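Local structure of EGF family domain-containing protein (Toxoplasma gondii, 4Z80) at residues T44-T48 against T336-H340. The protein is an apical membrane antigen of the AMA family that binds a RON2-like peptide and probably helps form the moving junction during host-cell invasion. Coordinates in Å, arbitrary orientation, origin at the centre of the assembly. Numbering follows the deposited sequence.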
loop_
_atom_site.group_PDB
_atom_site.type_symbol
_atom_site.label_atom_id
_atom_site.label_comp_id
_atom_site.label_asym_id
_atom_site.label_seq_id
_atom_site.Cartn_x
_atom_site.Cartn_y
_atom_site.Cartn_z
ATOM N N THR A 44 14.549 9.179 -14.555
ATOM C CA THR A 44 14.027 8.175 -15.470
ATOM C C THR A 44 13.942 6.840 -14.749
ATOM O O THR A 44 14.955 6.266 -14.342
ATOM C CB THR A 44 14.895 8.033 -16.729
ATOM O OG1 THR A 44 14.906 9.283 -17.431
ATOM C CG2 THR A 44 14.345 6.944 -17.649
ATOM N N TYR A 45 12.714 6.364 -14.590
ATOM C CA TYR A 45 12.452 5.080 -13.955
ATOM C C TYR A 45 12.433 3.974 -14.992
ATOM O O TYR A 45 11.914 4.166 -16.087
ATOM C CB TYR A 45 11.121 5.128 -13.213
ATOM C CG TYR A 45 11.098 6.149 -12.108
ATOM C CD1 TYR A 45 10.767 7.473 -12.362
ATOM C CD2 TYR A 45 11.423 5.794 -10.806
ATOM C CE1 TYR A 45 10.758 8.407 -11.350
ATOM C CE2 TYR A 45 11.414 6.720 -9.791
ATOM C CZ TYR A 45 11.080 8.024 -10.065
ATOM O OH TYR A 45 11.072 8.958 -9.057
ATOM N N ARG A 46 12.994 2.825 -14.639
ATOM C CA ARG A 46 13.046 1.674 -15.530
ATOM C C ARG A 46 12.427 0.454 -14.864
ATOM O O ARG A 46 12.716 0.163 -13.706
ATOM C CB ARG A 46 14.492 1.368 -15.921
ATOM C CG ARG A 46 15.226 2.546 -16.538
ATOM C CD ARG A 46 14.949 2.620 -18.011
ATOM N NE ARG A 46 15.767 1.655 -18.741
ATOM C CZ ARG A 46 15.431 1.095 -19.900
ATOM N NH1 ARG A 46 16.255 0.226 -20.472
ATOM N NH2 ARG A 46 14.271 1.380 -20.479
ATOM N N TRP A 47 11.594 -0.272 -15.597
ATOM C CA TRP A 47 10.975 -1.462 -15.033
ATOM C C TRP A 47 10.644 -2.531 -16.064
ATOM O O TRP A 47 10.678 -2.306 -17.278
ATOM C CB TRP A 47 9.711 -1.068 -14.254
ATOM C CG TRP A 47 8.529 -0.561 -15.067
ATOM C CD1 TRP A 47 7.502 -1.309 -15.590
ATOM C CD2 TRP A 47 8.238 0.801 -15.414
ATOM N NE1 TRP A 47 6.599 -0.494 -16.231
ATOM C CE2 TRP A 47 7.028 0.803 -16.136
ATOM C CE3 TRP A 47 8.879 2.021 -15.171
ATOM C CZ2 TRP A 47 6.457 1.972 -16.634
ATOM C CZ3 TRP A 47 8.306 3.185 -15.665
ATOM C CH2 TRP A 47 7.108 3.151 -16.389
ATOM N N THR A 48 10.366 -3.721 -15.542
ATOM C CA THR A 48 9.868 -4.841 -16.319
ATOM C C THR A 48 8.431 -5.118 -15.922
ATOM O O THR A 48 8.098 -5.138 -14.741
ATOM C CB THR A 48 10.719 -6.108 -16.090
ATOM O OG1 THR A 48 11.992 -5.951 -16.725
ATOM C CG2 THR A 48 10.027 -7.354 -16.648
ATOM N N THR A 336 4.340 0.839 -7.708
ATOM C CA THR A 336 3.433 1.769 -8.355
ATOM C C THR A 336 4.122 2.375 -9.578
ATOM O O THR A 336 5.301 2.730 -9.505
ATOM C CB THR A 336 3.006 2.863 -7.368
ATOM O OG1 THR A 336 2.236 2.269 -6.310
ATOM C CG2 THR A 336 2.172 3.940 -8.041
ATOM N N ARG A 337 3.407 2.500 -10.692
ATOM C CA ARG A 337 4.023 2.990 -11.923
ATOM C C ARG A 337 4.124 4.522 -11.864
ATOM O O ARG A 337 3.207 5.201 -11.408
ATOM C CB ARG A 337 3.255 2.508 -13.168
ATOM C CG ARG A 337 1.760 2.855 -13.257
ATOM C CD ARG A 337 1.108 2.151 -14.451
ATOM N NE ARG A 337 1.829 2.453 -15.691
ATOM C CZ ARG A 337 1.863 1.686 -16.775
ATOM N NH1 ARG A 337 1.202 0.535 -16.833
ATOM N NH2 ARG A 337 2.568 2.082 -17.823
ATOM N N PRO A 338 5.273 5.061 -12.287
ATOM C CA PRO A 338 5.541 6.493 -12.122
ATOM C C PRO A 338 4.739 7.360 -13.084
ATOM O O PRO A 338 4.655 8.579 -12.893
ATOM C CB PRO A 338 7.047 6.595 -12.401
ATOM C CG PRO A 338 7.350 5.452 -13.270
ATOM C CD PRO A 338 6.438 4.341 -12.822
ATOM N N ASP A 339 4.151 6.729 -14.095
ATOM C CA ASP A 339 3.299 7.413 -15.063
ATOM C C ASP A 339 1.816 7.206 -14.720
ATOM O O ASP A 339 0.961 7.281 -15.592
ATOM C CB ASP A 339 3.592 6.913 -16.489
ATOM C CG ASP A 339 3.547 5.397 -16.603
ATOM O OD1 ASP A 339 3.273 4.727 -15.583
ATOM O OD2 ASP A 339 3.775 4.875 -17.711
ATOM N N HIS A 340 1.505 6.969 -13.449
ATOM C CA HIS A 340 0.148 6.567 -13.090
ATOM C C HIS A 340 -0.899 7.640 -13.394
ATOM O O HIS A 340 -2.048 7.319 -13.673
ATOM C CB HIS A 340 0.076 6.150 -11.605
ATOM C CG HIS A 340 0.259 7.276 -10.635
ATOM N ND1 HIS A 340 -0.797 8.000 -10.121
ATOM C CD2 HIS A 340 1.380 7.810 -10.093
ATOM C CE1 HIS A 340 -0.334 8.924 -9.297
ATOM N NE2 HIS A 340 0.983 8.832 -9.263
#
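Strand 43-51, central in a three-stranded antiparallel sheet, faces a type I turn, R337 to H340, that leads into helix 340-343. The backbones stay well apart, Y45 CA lying 7.3 Å from P338 CA, and no hydrogen bond crosses the gap, so side chains fill it. Y45 and W47, two residues apart on an extended strand, both point toward the turn. P338, whose fixed phi suits the second position of a type I turn, offers them a compact apolar ring: its CG lies 3.4 Å from W47 CZ3 and 3.8 Å from Y45 CB, while its CB makes an off-centre CH-pi contact with the Y45 ring. F253 of helix 252-262 touches P338 and meets the Y45 ring edge-to-face. At the edge of the W47 indole lie R337 NH2 and D339 OD2, joined by a two-pronged salt bridge (R337 NE to D339 OD1, 2.7 Å; R337 NH2 to D339 OD2, 3.0 Å). Because these buried charges satisfy each other within the turn, aromatic-proline packing joins the sheet to the loop after strand 329-332.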